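Local coordinates for ochratoxinase (Aspergillus niger, PDB 4C65), which uses zinc to hydrolyse ochratoxin A into ochratoxin alpha and phenylalanine, acting as a carboxypeptidase that prefers C-terminal aromatic residues, at residues 60-65 / 403-408; 84-89 / 150-155; 289-294 / 312-317; 203-208 / 229-234; 135-140 / 376-381. All coordinates share one frame; numbering follows the deposited sequence. Where two conformers were deposited one is given.

Contact 1 (60-65 / 403-408); sequences VLMPGL and KVFQEP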
# COMPACT_ATOMS: atom_id res chain seq x y z
N VAL A 60 10.82 -60.39 8.63
CA VAL A 60 9.56 -59.73 8.96
C VAL A 60 9.16 -58.74 7.88
O VAL A 60 9.97 -57.91 7.47
CB VAL A 60 9.65 -58.98 10.32
CG1 VAL A 60 8.35 -58.26 10.63
CG2 VAL A 60 9.98 -59.97 11.43
N LEU A 61 7.89 -58.78 7.49
CA LEU A 61 7.35 -57.85 6.53
C LEU A 61 6.08 -57.20 7.08
O LEU A 61 5.27 -57.86 7.75
CB LEU A 61 7.02 -58.58 5.23
CG LEU A 61 6.92 -57.73 3.98
CD1 LEU A 61 8.29 -57.26 3.50
CD2 LEU A 61 6.21 -58.51 2.87
N MET A 62 5.91 -55.91 6.80
CA MET A 62 4.75 -55.15 7.27
C MET A 62 4.50 -53.95 6.38
O MET A 62 5.33 -53.63 5.51
CB MET A 62 4.98 -54.72 8.72
CG MET A 62 6.18 -53.81 8.96
SD MET A 62 6.25 -53.19 10.66
CE MET A 62 4.97 -51.93 10.61
N PRO A 63 3.37 -53.27 6.59
CA PRO A 63 3.17 -52.03 5.83
C PRO A 63 4.14 -50.95 6.21
O PRO A 63 4.62 -50.90 7.34
CB PRO A 63 1.74 -51.59 6.23
CG PRO A 63 1.13 -52.75 6.92
CD PRO A 63 2.27 -53.51 7.52
N GLY A 64 4.45 -50.08 5.25
CA GLY A 64 5.21 -48.86 5.56
C GLY A 64 4.49 -48.03 6.63
O GLY A 64 3.26 -47.99 6.68
N LEU A 65 5.27 -47.39 7.50
CA LEU A 65 4.73 -46.69 8.65
C LEU A 65 4.26 -45.28 8.29
O LEU A 65 4.83 -44.62 7.43
CB LEU A 65 5.79 -46.61 9.74
CG LEU A 65 6.17 -47.92 10.40
CD1 LEU A 65 7.52 -47.79 11.08
CD2 LEU A 65 5.07 -48.32 11.39
N LYS A 403 10.34 -51.36 20.51
CA LYS A 403 11.49 -50.47 20.35
C LYS A 403 12.39 -50.82 19.16
O LYS A 403 13.34 -50.10 18.87
CB LYS A 403 12.35 -50.49 21.62
CG LYS A 403 11.65 -49.99 22.85
CD LYS A 403 12.61 -49.94 24.02
CE LYS A 403 11.85 -49.72 25.30
NZ LYS A 403 12.73 -49.91 26.47
N VAL A 404 12.13 -51.95 18.52
CA VAL A 404 12.92 -52.36 17.36
C VAL A 404 12.93 -51.26 16.28
O VAL A 404 13.97 -51.00 15.66
CB VAL A 404 12.41 -53.70 16.80
CG1 VAL A 404 12.96 -53.95 15.41
CG2 VAL A 404 12.83 -54.85 17.72
N PHE A 405 11.79 -50.59 16.12
CA PHE A 405 11.66 -49.50 15.15
C PHE A 405 12.61 -48.32 15.41
O PHE A 405 12.85 -47.51 14.53
CB PHE A 405 10.24 -48.98 15.15
CG PHE A 405 9.24 -49.97 14.66
CD1 PHE A 405 9.20 -50.33 13.33
CD2 PHE A 405 8.31 -50.51 15.52
CE1 PHE A 405 8.26 -51.23 12.86
CE2 PHE A 405 7.36 -51.42 15.07
CZ PHE A 405 7.34 -51.78 13.74
N GLN A 406 13.17 -48.23 16.61
CA GLN A 406 14.09 -47.15 16.93
C GLN A 406 15.52 -47.38 16.43
O GLN A 406 16.36 -46.50 16.58
CB GLN A 406 14.09 -46.87 18.44
CG GLN A 406 12.78 -46.22 18.89
CD GLN A 406 12.64 -46.23 20.39
OE1 GLN A 406 13.58 -45.89 21.11
NE2 GLN A 406 11.49 -46.65 20.87
N GLU A 407 15.80 -48.55 15.87
CA GLU A 407 17.06 -48.76 15.20
C GLU A 407 16.80 -48.80 13.68
O GLU A 407 16.27 -49.79 13.18
CB GLU A 407 17.74 -50.03 15.70
CG GLU A 407 19.03 -50.38 14.97
CD GLU A 407 20.02 -49.22 14.83
OE1 GLU A 407 20.79 -48.99 15.79
OE2 GLU A 407 20.04 -48.54 13.77
N PRO A 408 17.17 -47.72 12.93
CA PRO A 408 16.95 -47.70 11.46
C PRO A 408 17.61 -48.85 10.68
O PRO A 408 17.07 -49.26 9.65
CB PRO A 408 17.56 -46.36 11.00
CG PRO A 408 17.79 -45.54 12.22
CD PRO A 408 17.79 -46.46 13.41

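Contact 2 (84-89 / 150-155); sequences SGLATH and GDIFAL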
# COMPACT_ATOMS: atom_id res chain seq x y z
N SER A 84 10.93 -18.26 14.32
CA SER A 84 11.83 -18.87 13.35
C SER A 84 11.07 -19.27 12.10
O SER A 84 11.62 -19.28 11.01
CB SER A 84 12.61 -20.06 13.94
OG SER A 84 11.76 -21.10 14.33
N GLY A 85 9.81 -19.59 12.26
CA GLY A 85 8.97 -19.95 11.11
C GLY A 85 8.85 -18.78 10.16
O GLY A 85 8.81 -18.97 8.95
N LEU A 86 8.76 -17.57 10.71
CA LEU A 86 8.63 -16.36 9.92
C LEU A 86 9.98 -15.93 9.37
O LEU A 86 10.08 -15.55 8.21
CB LEU A 86 8.02 -15.25 10.75
CG LEU A 86 7.73 -13.91 10.07
CD1 LEU A 86 6.52 -13.25 10.70
CD2 LEU A 86 8.91 -12.96 10.12
N ALA A 87 11.00 -16.00 10.21
CA ALA A 87 12.29 -15.45 9.88
C ALA A 87 13.11 -16.36 8.95
O ALA A 87 13.89 -15.86 8.16
CB ALA A 87 13.06 -15.17 11.15
N THR A 88 12.92 -17.68 9.03
CA THR A 88 13.68 -18.62 8.23
C THR A 88 13.24 -18.54 6.79
O THR A 88 12.07 -18.70 6.45
CB THR A 88 13.53 -20.07 8.73
OG1 THR A 88 14.04 -20.19 10.06
CG2 THR A 88 14.28 -21.02 7.85
N HIS A 89 14.23 -18.29 5.92
CA HIS A 89 13.97 -18.25 4.51
C HIS A 89 13.53 -19.66 4.04
O HIS A 89 14.16 -20.64 4.37
CB HIS A 89 15.21 -17.81 3.76
CG HIS A 89 14.93 -17.42 2.36
ND1 HIS A 89 14.69 -18.35 1.37
CD2 HIS A 89 14.82 -16.21 1.77
CE1 HIS A 89 14.47 -17.73 0.23
NE2 HIS A 89 14.53 -16.43 0.44
N GLY A 150 -1.57 -20.49 16.53
CA GLY A 150 -0.69 -20.17 15.43
C GLY A 150 -0.10 -18.77 15.44
O GLY A 150 0.83 -18.51 14.69
N ASP A 151 -0.61 -17.87 16.27
CA ASP A 151 -0.09 -16.50 16.27
C ASP A 151 1.31 -16.44 16.92
O ASP A 151 1.63 -17.25 17.79
CB ASP A 151 -1.07 -15.58 16.97
CG ASP A 151 -0.91 -14.13 16.59
OD1 ASP A 151 0.16 -13.74 16.04
OD2 ASP A 151 -1.84 -13.34 16.88
N ILE A 152 2.17 -15.55 16.45
CA ILE A 152 3.50 -15.34 17.04
C ILE A 152 3.41 -14.14 17.97
O ILE A 152 3.61 -13.00 17.58
CB ILE A 152 4.58 -15.09 15.98
CG1 ILE A 152 4.62 -16.24 15.00
CG2 ILE A 152 5.95 -14.95 16.64
CD1 ILE A 152 5.34 -15.94 13.70
N PHE A 153 3.10 -14.40 19.22
CA PHE A 153 2.78 -13.36 20.19
C PHE A 153 3.93 -12.42 20.48
O PHE A 153 3.70 -11.28 20.82
CB PHE A 153 2.31 -13.97 21.49
CG PHE A 153 0.93 -14.53 21.43
CD1 PHE A 153 0.69 -15.77 20.89
CD2 PHE A 153 -0.14 -13.81 21.93
CE1 PHE A 153 -0.60 -16.30 20.84
CE2 PHE A 153 -1.42 -14.34 21.89
CZ PHE A 153 -1.65 -15.58 21.33
N ALA A 154 5.15 -12.89 20.34
CA ALA A 154 6.32 -12.04 20.60
C ALA A 154 6.55 -10.97 19.54
O ALA A 154 7.28 -10.01 19.80
CB ALA A 154 7.57 -12.86 20.77
N LEU A 155 5.97 -11.14 18.36
CA LEU A 155 6.06 -10.14 17.31
C LEU A 155 4.83 -9.23 17.34
O LEU A 155 3.75 -9.66 17.72
CB LEU A 155 6.18 -10.82 15.95
CG LEU A 155 7.54 -11.42 15.64
CD1 LEU A 155 7.49 -12.04 14.27
CD2 LEU A 155 8.65 -10.38 15.73

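Contact 3 (289-294 / 312-317); sequences SVIEIF and ALADSH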
# COMPACT_ATOMS: atom_id res chain seq x y z
N SER A 289 4.43 -38.20 22.39
CA SER A 289 5.86 -37.83 22.36
C SER A 289 6.11 -36.41 22.86
O SER A 289 7.02 -36.16 23.64
CB SER A 289 6.44 -37.95 20.95
OG SER A 289 6.67 -39.30 20.61
N VAL A 290 5.28 -35.48 22.42
CA VAL A 290 5.45 -34.11 22.78
C VAL A 290 5.28 -33.87 24.28
O VAL A 290 6.01 -33.07 24.89
CB VAL A 290 4.51 -33.28 21.88
CG1 VAL A 290 3.39 -32.56 22.61
CG2 VAL A 290 5.29 -32.33 20.99
N ILE A 291 4.33 -34.57 24.88
CA ILE A 291 4.15 -34.52 26.34
C ILE A 291 5.36 -35.11 27.05
O ILE A 291 5.81 -34.57 28.06
CB ILE A 291 2.87 -35.25 26.80
CG1 ILE A 291 1.65 -34.35 26.71
CG2 ILE A 291 2.88 -35.48 28.31
CD1 ILE A 291 0.93 -34.05 25.43
N GLU A 292 5.87 -36.21 26.52
CA GLU A 292 6.97 -36.93 27.16
C GLU A 292 8.24 -36.12 27.12
O GLU A 292 9.05 -36.21 28.03
CB GLU A 292 7.17 -38.30 26.51
CG GLU A 292 6.05 -39.31 26.77
CD GLU A 292 5.93 -39.70 28.24
OE1 GLU A 292 6.92 -39.61 28.98
OE2 GLU A 292 4.82 -40.09 28.64
N ILE A 293 8.42 -35.31 26.08
CA ILE A 293 9.61 -34.45 25.99
C ILE A 293 9.69 -33.46 27.15
O ILE A 293 10.73 -33.37 27.81
CB ILE A 293 9.67 -33.68 24.65
CG1 ILE A 293 10.06 -34.65 23.53
CG2 ILE A 293 10.66 -32.52 24.71
CD1 ILE A 293 9.77 -34.12 22.15
N PHE A 294 8.62 -32.74 27.41
CA PHE A 294 8.66 -31.74 28.48
C PHE A 294 8.61 -32.40 29.88
O PHE A 294 9.09 -31.82 30.86
CB PHE A 294 7.61 -30.61 28.27
CG PHE A 294 6.17 -31.00 28.54
CD1 PHE A 294 5.76 -31.48 29.80
CD2 PHE A 294 5.20 -30.83 27.54
CE1 PHE A 294 4.43 -31.82 30.04
CE2 PHE A 294 3.87 -31.17 27.78
CZ PHE A 294 3.48 -31.67 29.03
N ALA A 312 -0.17 -31.60 35.36
CA ALA A 312 -1.60 -31.84 35.45
C ALA A 312 -2.13 -32.17 34.07
O ALA A 312 -2.93 -33.10 33.91
CB ALA A 312 -2.31 -30.61 36.00
N LEU A 313 -1.71 -31.40 33.07
CA LEU A 313 -2.13 -31.62 31.69
C LEU A 313 -1.57 -32.95 31.15
O LEU A 313 -2.28 -33.68 30.50
CB LEU A 313 -1.69 -30.46 30.79
CG LEU A 313 -2.18 -30.49 29.33
CD1 LEU A 313 -2.28 -29.08 28.79
CD2 LEU A 313 -1.28 -31.35 28.43
N ALA A 314 -0.31 -33.24 31.44
CA ALA A 314 0.30 -34.53 31.09
C ALA A 314 -0.48 -35.71 31.66
O ALA A 314 -0.74 -36.65 30.95
CB ALA A 314 1.75 -34.58 31.56
N ASP A 315 -0.92 -35.61 32.92
CA ASP A 315 -1.75 -36.64 33.54
C ASP A 315 -3.11 -36.79 32.89
O ASP A 315 -3.51 -37.91 32.57
CB ASP A 315 -1.97 -36.36 35.03
CG ASP A 315 -0.69 -36.41 35.81
OD1 ASP A 315 0.31 -36.81 35.21
OD2 ASP A 315 -0.62 -35.99 36.96
N SER A 316 -3.81 -35.68 32.68
CA SER A 316 -5.08 -35.71 31.95
C SER A 316 -4.91 -36.32 30.58
O SER A 316 -5.70 -37.16 30.16
CB SER A 316 -5.65 -34.32 31.77
OG SER A 316 -5.70 -33.67 33.02
N HIS A 317 -3.87 -35.89 29.88
CA HIS A 317 -3.57 -36.38 28.54
C HIS A 317 -3.37 -37.90 28.54
O HIS A 317 -3.87 -38.59 27.66
CB HIS A 317 -2.33 -35.68 27.96
CG HIS A 317 -1.97 -36.12 26.58
ND1 HIS A 317 -1.19 -37.23 26.35
CD2 HIS A 317 -2.29 -35.62 25.37
CE1 HIS A 317 -1.04 -37.40 25.05
NE2 HIS A 317 -1.70 -36.43 24.43

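Contact 4 (203-208 / 229-234); sequences IKVMAS and KVIVEE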
# COMPACT_ATOMS: atom_id res chain seq x y z
N ILE A 203 -6.90 -30.32 5.99
CA ILE A 203 -6.93 -28.99 6.60
C ILE A 203 -6.69 -29.08 8.10
O ILE A 203 -7.28 -29.93 8.78
CB ILE A 203 -8.24 -28.22 6.29
CG1 ILE A 203 -8.41 -28.03 4.79
CG2 ILE A 203 -8.25 -26.84 6.97
CD1 ILE A 203 -7.34 -27.18 4.13
N LYS A 204 -5.85 -28.20 8.62
CA LYS A 204 -5.56 -28.15 10.06
C LYS A 204 -5.99 -26.83 10.67
O LYS A 204 -5.62 -25.77 10.19
CB LYS A 204 -4.05 -28.37 10.29
CG LYS A 204 -3.47 -27.88 11.60
CD LYS A 204 -3.54 -28.87 12.73
CE LYS A 204 -2.58 -28.21 13.77
NZ LYS A 204 -1.10 -27.95 13.47
N VAL A 205 -6.73 -26.90 11.79
CA VAL A 205 -7.12 -25.71 12.57
C VAL A 205 -6.58 -25.78 13.99
O VAL A 205 -6.36 -26.87 14.53
CB VAL A 205 -8.64 -25.51 12.69
CG1 VAL A 205 -9.23 -25.32 11.33
CG2 VAL A 205 -9.31 -26.69 13.37
N MET A 206 -6.37 -24.60 14.58
CA MET A 206 -6.08 -24.47 15.99
C MET A 206 -7.44 -24.21 16.63
O MET A 206 -8.06 -23.18 16.40
CB MET A 206 -5.12 -23.32 16.24
CG MET A 206 -3.80 -23.43 15.47
SD MET A 206 -2.88 -24.95 15.79
CE MET A 206 -1.23 -24.45 15.25
N ALA A 207 -7.90 -25.18 17.40
CA ALA A 207 -9.20 -25.12 18.01
C ALA A 207 -9.11 -24.97 19.51
O ALA A 207 -10.12 -25.01 20.21
CB ALA A 207 -9.99 -26.35 17.64
N SER A 208 -7.89 -24.79 20.01
CA SER A 208 -7.69 -24.40 21.40
C SER A 208 -6.30 -23.83 21.58
O SER A 208 -5.49 -23.83 20.66
CB SER A 208 -7.95 -25.58 22.35
OG SER A 208 -6.87 -26.47 22.34
N LYS A 229 -17.35 -24.33 11.46
CA LYS A 229 -18.27 -25.01 10.56
C LYS A 229 -17.95 -24.68 9.10
O LYS A 229 -17.96 -25.55 8.25
CB LYS A 229 -19.71 -24.60 10.90
CG LYS A 229 -20.78 -25.24 10.04
CD LYS A 229 -22.15 -24.81 10.55
CE LYS A 229 -23.30 -25.43 9.75
NZ LYS A 229 -23.98 -24.43 8.84
N VAL A 230 -17.73 -23.40 8.82
CA VAL A 230 -17.35 -22.96 7.48
C VAL A 230 -16.04 -23.61 7.03
O VAL A 230 -15.97 -24.17 5.95
CB VAL A 230 -17.28 -21.42 7.40
CG1 VAL A 230 -16.56 -20.94 6.16
CG2 VAL A 230 -18.69 -20.85 7.44
N ILE A 231 -15.04 -23.60 7.89
CA ILE A 231 -13.81 -24.30 7.59
C ILE A 231 -14.05 -25.77 7.21
O ILE A 231 -13.51 -26.25 6.21
CB ILE A 231 -12.81 -24.22 8.75
CG1 ILE A 231 -12.26 -22.80 8.84
CG2 ILE A 231 -11.65 -25.18 8.53
CD1 ILE A 231 -11.59 -22.48 10.14
N VAL A 232 -14.83 -26.49 8.01
CA VAL A 232 -15.15 -27.90 7.72
C VAL A 232 -15.88 -28.04 6.38
O VAL A 232 -15.57 -28.94 5.59
CB VAL A 232 -15.94 -28.55 8.88
CG1 VAL A 232 -16.54 -29.89 8.47
CG2 VAL A 232 -15.03 -28.72 10.08
N GLU A 233 -16.84 -27.16 6.11
CA GLU A 233 -17.60 -27.16 4.86
C GLU A 233 -16.71 -26.89 3.65
O GLU A 233 -16.85 -27.51 2.60
CB GLU A 233 -18.73 -26.14 4.91
CG GLU A 233 -19.87 -26.56 5.82
CD GLU A 233 -20.80 -25.40 6.16
OE1 GLU A 233 -20.44 -24.23 5.85
OE2 GLU A 233 -21.89 -25.66 6.72
N GLU A 234 -15.81 -25.92 3.80
CA GLU A 234 -14.86 -25.60 2.74
C GLU A 234 -13.98 -26.81 2.44
O GLU A 234 -13.80 -27.15 1.29
CB GLU A 234 -13.99 -24.41 3.12
CG GLU A 234 -14.70 -23.08 3.03
CD GLU A 234 -15.16 -22.76 1.64
OE1 GLU A 234 -14.40 -23.06 0.70
OE2 GLU A 234 -16.26 -22.19 1.49

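Contact 5 (135-140 / 376-381); sequences NVYSSG and QAPLTG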
# COMPACT_ATOMS: atom_id res chain seq x y z
N ASN A 135 5.25 -40.36 1.08
CA ASN A 135 4.08 -39.70 0.60
C ASN A 135 3.77 -38.61 1.59
O ASN A 135 3.69 -38.89 2.80
CB ASN A 135 2.92 -40.67 0.52
CG ASN A 135 3.10 -41.69 -0.58
OD1 ASN A 135 3.04 -41.35 -1.75
ND2 ASN A 135 3.30 -42.95 -0.21
N VAL A 136 3.62 -37.38 1.12
CA VAL A 136 3.30 -36.28 2.00
C VAL A 136 1.85 -35.82 1.79
O VAL A 136 1.45 -35.49 0.69
CB VAL A 136 4.26 -35.09 1.78
CG1 VAL A 136 3.87 -33.91 2.68
CG2 VAL A 136 5.70 -35.51 2.07
N TYR A 137 1.06 -35.87 2.85
CA TYR A 137 -0.26 -35.27 2.85
C TYR A 137 -0.16 -34.06 3.75
O TYR A 137 -0.02 -34.19 4.97
CB TYR A 137 -1.31 -36.26 3.37
CG TYR A 137 -1.34 -37.53 2.62
CD1 TYR A 137 -0.45 -38.54 2.91
CD2 TYR A 137 -2.26 -37.74 1.61
CE1 TYR A 137 -0.46 -39.74 2.20
CE2 TYR A 137 -2.28 -38.91 0.89
CZ TYR A 137 -1.38 -39.92 1.18
OH TYR A 137 -1.41 -41.09 0.48
N SER A 138 -0.23 -32.88 3.16
CA SER A 138 0.03 -31.66 3.88
C SER A 138 -1.22 -30.82 4.03
O SER A 138 -2.08 -30.79 3.16
CB SER A 138 1.12 -30.85 3.15
OG SER A 138 1.42 -29.64 3.83
N SER A 139 -1.29 -30.12 5.16
CA SER A 139 -2.34 -29.16 5.43
C SER A 139 -2.03 -27.78 4.81
O SER A 139 -2.90 -26.89 4.79
CB SER A 139 -2.47 -29.00 6.93
OG SER A 139 -1.23 -28.55 7.45
N GLY A 140 -0.81 -27.61 4.30
CA GLY A 140 -0.31 -26.28 3.99
C GLY A 140 -0.15 -25.59 5.34
O GLY A 140 0.42 -26.17 6.27
N GLN A 376 -8.87 -38.45 0.91
CA GLN A 376 -7.64 -38.25 0.14
C GLN A 376 -6.70 -39.43 0.22
O GLN A 376 -5.69 -39.48 -0.49
CB GLN A 376 -6.88 -37.03 0.63
CG GLN A 376 -7.61 -35.73 0.40
CD GLN A 376 -7.81 -35.45 -1.07
OE1 GLN A 376 -6.85 -35.46 -1.85
NE2 GLN A 376 -9.04 -35.22 -1.46
N ALA A 377 -7.06 -40.41 1.05
CA ALA A 377 -6.23 -41.62 1.22
C ALA A 377 -6.49 -42.60 0.10
O ALA A 377 -7.63 -42.93 -0.20
CB ALA A 377 -6.54 -42.28 2.55
N PRO A 378 -5.41 -43.11 -0.51
CA PRO A 378 -5.58 -44.26 -1.37
C PRO A 378 -5.83 -45.51 -0.50
O PRO A 378 -5.88 -45.41 0.73
CB PRO A 378 -4.26 -44.34 -2.13
CG PRO A 378 -3.26 -43.70 -1.23
CD PRO A 378 -4.00 -42.67 -0.43
N LEU A 379 -6.01 -46.67 -1.12
CA LEU A 379 -5.99 -47.92 -0.39
C LEU A 379 -4.56 -48.21 -0.01
O LEU A 379 -3.79 -48.60 -0.85
CB LEU A 379 -6.56 -49.07 -1.24
CG LEU A 379 -8.07 -49.00 -1.51
CD1 LEU A 379 -8.48 -50.21 -2.34
CD2 LEU A 379 -8.88 -48.94 -0.21
N THR A 380 -4.22 -47.98 1.25
CA THR A 380 -2.88 -48.18 1.72
C THR A 380 -2.85 -48.46 3.23
O THR A 380 -3.88 -48.55 3.87
CB THR A 380 -1.99 -46.97 1.36
OG1 THR A 380 -0.62 -47.29 1.59
CG2 THR A 380 -2.36 -45.73 2.19
N GLY A 381 -1.65 -48.66 3.78
CA GLY A 381 -1.52 -48.94 5.21
C GLY A 381 -1.83 -50.38 5.62
O GLY A 381 -1.77 -50.70 6.81

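Contact 1 (60-65 / 403-408)
Phe405 projects its ring from a short 3-10 turn into the side of strand 60-67, where Met62 and Leu65 receive it; with Met62 this makes a Met-aromatic contact. The strand belongs to the large mixed sheet and pairs antiparallel with strand 391-394; the loop after strand 391-394 carries Phe405 to the side of strand 60-67. The sulfur meets the ring edge-on: Met62 SD lies in the ring plane, 87° off the normal, and sits 4.7 Å from the centroid of Phe405. At this edge the ring offers its C-H groups, not its pi cloud, and the two chains meet roughly head-on from strand and loop. Met62 CG stands between its own backbone N and carbonyl carbon (chi1 61°), and a bend at chi3 then brings CE near the same ring carbons but off the ring plane, with Met62 CE 3.9 Å from Phe405 CZ. Plain apolar packing supplies the rest. The Leu65 branch ending in CD1 comes obliquely to the ring, 3.8 Å from Phe405 CD1. All three touching residues are buried. Leu394 and Pro398 also pack on Phe405, and Met62 touches Ile392, which places the cluster beside strand 391-394. The turn itself is held by the backbone bonds from Gln406 N to Lys403 O and from Glu407 N to Val404 O. Met62 SD is nearly equidistant from two ring carbons, 3.6 Å from both Phe405 CZ and Phe405 CE1.

Contact 2 (84-89 / 150-155)
Leu86, in the last turn of helix 83-87, faces the type I beta turn Ile152-Leu155, with 8.8 Å between Leu86 CA and Ile152 CA; the turn is closed by Leu155 N to Ile152 O. The contact joins this short helix to the loop between strand 142-144 and helix 157-164, where neighbouring subunits of the homooctamer also pack. Three aliphatic side chains make the contact. With CG anti to the backbone nitrogen (chi1 -177°), Leu86 extends from the helix and presents two places to the loop. Its stem takes Ile152, with Leu86 CB 4.0 Å from Ile152 CD1, and its CD1 methyl meets Leu155, with Leu86 CD1 3.9 Å from Leu155 CD1. Ile152 CD1 also lies 4.2 Å from Leu86 CD1, so the isoleucine tip touches both the stem and one branch of the leucine, at a slant. The helix finishes just beyond: Ser84 O takes Thr88 N at 2.9 Å and Thr88 OG1 at 2.8 Å, the two donors arriving from opposite faces of its carbonyl plane. Tyr164 of helix 157-164 packs on Leu86, and Pro156 of a neighbouring subunit does so too. Asp151 OD1 forms a salt bridge with Arg197 of another neighbouring subunit. The contact between helix and turn is thus wholly apolar, made by methyl and methylene groups without directional bonds, whereas the ionic link to a neighbouring subunit is made from the adjoining residue of the loop.

Contact 3 (289-294 / 312-317)
Ala312 O accepts two bonds from Ser316, one from the backbone N and one from OG, each 3.0 Å long. The two donors come from opposite faces of the carbonyl plane and tie the hydroxyl of Ser316 back onto its own helix, 304-327. Ala314, within the turn these bonds span, and His317, the residue after it, meet helix 288-297. Ile291 reaches across with both branches. Its CG2 methyl rests against the small side chain of the partner, Ile291 CG2 lying 3.6 Å from Ala314 CB, while CD1 sits over the centre of the His317 ring, 3.5 Å above its plane and 10° off the normal: a CH-pi contact. With CG anti to the backbone nitrogen (chi1 -179°), the imidazole of His317 reaches toward Ile291. Its rotation is fixed at both nitrogens, NE2 bonding to Ala286 O and ND1 to Arg288 NH1. Phe294 adds a second touch to the alanine, Phe294 CE1 lying 4.1 Å from Ala314 CB. The carbonyl oxygen Ile291 O stands 3.4 Å above the Phe294 ring plane, over its centre. Ala314 lets the backbones close to 6.1 Å between Ile291 CA and Ala314 CA. Helix axes 10.4 Å apart, with their directions 147° from parallel, describe consecutive, roughly antiparallel helices on the periphery of the amidohydrolase TIM barrel, where the side chain of His317 lies about 5 Å from that of the zinc ligand His265.

Contact 4 (203-208 / 229-234)
Ile231 meets Val205 and Ile203, two residues of strand 203-206 whose side chains both point to the helix. Its CG2 methyl is anti to the backbone nitrogen and does most of the touching: Ile231 CG2 lies 3.7 Å from Val205 CG1 and 4.1 Å from Ile203 CG2. The other branch runs on through CG1 in an extended form (chi2 163°), which carries Ile231 CD1 to 3.9 Å from Val205 CG1. One valine methyl thus touches both branches of the isoleucine, from the same side. Val205 directs this methyl at the helix by setting CG1 anti to its carbonyl carbon (chi1 -62°), and valine and isoleucine overlap side by side, running opposite ways. Ile203 comes at a slant and uses its CG2 methyl. This is the strand-to-helix packing of a beta-alpha-beta unit, strand 203-206, helix 225-237 and strand 242-246, within the TIM barrel. Between the two packing residues, Lys204 leaves the strand on the other side; it is an active-site residue and binds both zinc ions. Val188 and Val192 of helix 185-198 also pack on Ile231. On the outer side of helix 225-237, Lys229 NZ makes a salt bridge with Glu233 OE2, a weak hydrogen bond of 3.2 Å.

Contact 5 (135-140 / 376-381)
Tyr137 points from strand 135-138 at the loop 376-381, and its phenol end is where the two segments press together. Tyr137 OH lies 3.2 Å from Pro378 CD and 3.6 Å from Pro378 CG, so the hydroxyl oxygen sits against two methylene groups of the proline ring. The proline comes at a slant to the phenol end, and the ring carbon Tyr137 CZ is 4.1 Å from Pro378 CD. CG of Tyr137 is anti to its carbonyl carbon (chi1 -56°), which sends the ring off the strand to this proline. Packing is looser along the flank: Tyr137 CE2 lies 3.7 Å from Gln376 O, an oblique van der Waals approach to a backbone carbonyl. The side chain of Gln376 stays farther off and turns to another partner, its NE2 bonding to Asn239 O. The tyrosine is buried, whereas Gln376 and Pro378 are partly exposed, so the side toward these two is the more solvent-accessible one. Trp66 meets the Tyr137 ring with planes about 15° apart. Beyond the tyrosine, Ser138 OG accepts from Gly140 N at 3.1 Å, an ST turn at the strand's C-terminal end, and also bonds to Asp114. A strand of the mixed sheet that includes barrel strands, ending near Lys204 and touched through Tyr137 by the loop 376-381, fits the metal-dependent amidohydrolase barrel, the side chain of the zinc ligand His69 lying about 11 Å from that of Tyr137.

Overall arrangement
Contacts 1 to 4 are buried, while contact 5, closest to the chain's centre, has a partly exposed loop side. Contacts 1 and 5 reach the same mixed sheet, packing strands against distant loops through an aromatic ring, and they touch where Pro63 CG meets Gly381 O at 3.6 Å. Contact 4 is purely aliphatic, on the face of strand 203-206 away from the zinc-binding Lys204, whose CB touches Ser139 CB of contact 5. Contact 2, also aliphatic, abuts contact 4 through Gly150 and Met206 but lies at subunit interfaces, about 35 Å between centres from contact 1, across the chain's centre. Contact 3 alone packs helix on helix, adding a polar imidazole to the methyl packing.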